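Long-range contact in hypothetical protein ST1625 (Sulfolobus tokodaii, PDB 1WY6), which is of unknown function but folds as an all-helical repeat protein from a hyperthermophilic archaeon: residues 43-48 against 67-72. Residues are numbered along the deposited sequence; the frame is centred on the assembly and turned at random.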
# COMPACT_ATOMS: atom_id res chain seq x y z
N ASN A 43 6.54 -1.75 -16.64
CA ASN A 43 6.08 -2.17 -15.32
C ASN A 43 6.72 -1.41 -14.16
O ASN A 43 6.06 -1.10 -13.16
CB ASN A 43 6.31 -3.66 -15.13
CG ASN A 43 5.52 -4.21 -13.98
OD1 ASN A 43 4.31 -4.42 -14.09
ND2 ASN A 43 6.18 -4.42 -12.84
N TRP A 44 8.02 -1.13 -14.29
CA TRP A 44 8.79 -0.42 -13.28
C TRP A 44 8.19 0.94 -12.94
O TRP A 44 8.39 1.46 -11.84
CB TRP A 44 10.22 -0.18 -13.79
CG TRP A 44 10.22 0.74 -14.98
CD1 TRP A 44 9.98 0.40 -16.28
CD2 TRP A 44 10.35 2.17 -14.96
NE1 TRP A 44 9.95 1.52 -17.07
CE2 TRP A 44 10.18 2.62 -16.29
CE3 TRP A 44 10.60 3.11 -13.95
CZ2 TRP A 44 10.25 3.98 -16.63
CZ3 TRP A 44 10.67 4.47 -14.30
CH2 TRP A 44 10.49 4.89 -15.63
N PHE A 45 7.47 1.53 -13.90
CA PHE A 45 6.89 2.85 -13.71
C PHE A 45 6.00 3.00 -12.48
O PHE A 45 6.10 3.98 -11.76
CB PHE A 45 6.07 3.26 -14.93
CG PHE A 45 5.44 4.62 -14.80
CD1 PHE A 45 6.20 5.78 -14.94
CD2 PHE A 45 4.08 4.75 -14.56
CE1 PHE A 45 5.62 7.04 -14.83
CE2 PHE A 45 3.49 6.00 -14.45
CZ PHE A 45 4.26 7.15 -14.59
N ILE A 46 5.11 2.03 -12.26
CA ILE A 46 4.20 2.11 -11.13
C ILE A 46 4.93 2.13 -9.78
O ILE A 46 4.52 2.85 -8.86
CB ILE A 46 3.17 0.94 -11.17
CG1 ILE A 46 1.97 1.29 -10.29
CG2 ILE A 46 3.83 -0.37 -10.72
CD1 ILE A 46 1.23 2.57 -10.76
N CYS A 47 6.00 1.35 -9.67
CA CYS A 47 6.79 1.30 -8.44
C CYS A 47 7.41 2.67 -8.21
O CYS A 47 7.44 3.18 -7.09
CB CYS A 47 7.93 0.28 -8.56
SG CYS A 47 7.48 -1.41 -9.07
N ASN A 48 7.92 3.24 -9.29
CA ASN A 48 8.57 4.54 -9.27
C ASN A 48 7.57 5.61 -8.82
O ASN A 48 7.87 6.42 -7.94
CB ASN A 48 9.15 4.83 -10.67
CG ASN A 48 10.00 6.08 -10.71
OD1 ASN A 48 9.49 7.19 -10.79
ND2 ASN A 48 11.32 5.90 -10.67
N SER A 67 -4.15 -2.28 -12.45
CA SER A 67 -4.28 -3.56 -13.14
C SER A 67 -3.32 -3.80 -14.30
O SER A 67 -3.13 -4.94 -14.70
CB SER A 67 -5.73 -3.72 -13.64
OG SER A 67 -6.06 -2.74 -14.60
N TYR A 68 -2.71 -2.74 -14.83
CA TYR A 68 -1.76 -2.90 -15.94
C TYR A 68 -0.35 -3.27 -15.50
O TYR A 68 0.51 -3.54 -16.34
CB TYR A 68 -1.67 -1.62 -16.77
CG TYR A 68 -2.91 -1.31 -17.58
CD1 TYR A 68 -3.97 -0.60 -17.02
CD2 TYR A 68 -3.03 -1.75 -18.89
CE1 TYR A 68 -5.12 -0.34 -17.75
CE2 TYR A 68 -4.18 -1.49 -19.64
CZ TYR A 68 -5.22 -0.79 -19.06
OH TYR A 68 -6.35 -0.51 -19.80
N PHE A 69 -0.12 -3.28 -14.19
CA PHE A 69 1.21 -3.58 -13.66
C PHE A 69 1.23 -4.78 -12.73
O PHE A 69 0.19 -5.23 -12.25
CB PHE A 69 1.74 -2.37 -12.89
CG PHE A 69 1.75 -1.08 -13.67
CD1 PHE A 69 2.90 -0.66 -14.33
CD2 PHE A 69 0.60 -0.29 -13.74
CE1 PHE A 69 2.92 0.54 -15.05
CE2 PHE A 69 0.61 0.91 -14.45
CZ PHE A 69 1.76 1.33 -15.11
N ASP A 70 2.43 -5.29 -12.49
CA ASP A 70 2.62 -6.40 -11.55
C ASP A 70 3.19 -5.72 -10.31
O ASP A 70 4.39 -5.50 -10.23
CB ASP A 70 3.64 -7.41 -12.08
CG ASP A 70 3.12 -8.19 -13.25
OD1 ASP A 70 1.97 -8.69 -13.16
OD2 ASP A 70 3.86 -8.32 -14.25
N LEU A 71 2.32 -5.38 -9.36
CA LEU A 71 2.74 -4.71 -8.14
C LEU A 71 3.69 -5.55 -7.31
O LEU A 71 4.53 -5.01 -6.58
CB LEU A 71 1.52 -4.34 -7.29
CG LEU A 71 0.74 -3.07 -7.67
CD1 LEU A 71 -0.51 -2.98 -6.84
CD2 LEU A 71 1.60 -1.84 -7.45
N ASP A 72 3.58 -6.87 -7.43
CA ASP A 72 4.43 -7.78 -6.67
C ASP A 72 5.90 -7.61 -7.04
O ASP A 72 6.79 -8.07 -6.33
CB ASP A 72 4.00 -9.24 -6.89
CG ASP A 72 4.22 -9.71 -8.32
OD1 ASP A 72 3.63 -9.12 -9.26
OD2 ASP A 72 4.98 -10.68 -8.51
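The side-chain amide of N43 reads the backbone of D70 with both of its polar atoms. OD1 accepts the backbone N-H of D70 at 2.6 Å, nearly straight at 165° and in the plane of the amide on a lone pair. From the other corner of the same group, ND2 reaches D70 O at 3.3 Å, a weak bond though well lined up. Chi1 of N43 (-164°) sets CG anti to the backbone N, and from there the amide faces D70. The two bonds, one of them weak, probably discourage a flip of the amide, and the extended backbone at D70 has its N-H and C=O both engaged.

The apolar half turns on F69, whose ring sits beside the first turn of helix 44-52. I46 lies over one face, with CB 3.6 Å from the ring centroid and 17° off the normal, a CH-pi contact shifted toward the CG side. Its CG2 drops onto F69 CB at 3.6 Å, while CD1 follows the ring toward CE2. F45 meets F69 more loosely: F69 CZ comes to the edge of the F45 ring, 4.2 Å from CD2. Both phenylalanines also touch V30 of helix 23-36. An alanine in place of F69 would probably leave I46 CB without its aromatic face and open a gap beside F45 and V30. Farther along the loop, L71 CD2 touches I46 CG2 at 4.2 Å.

Close by, C47 is joined to C74 by a disulfide. The two amide bonds to D70 are directional and set the loop's backbone beside N43, the F69 ring fills the apolar side against helix 44-52, and the disulfide ties the chain covalently a few residues on.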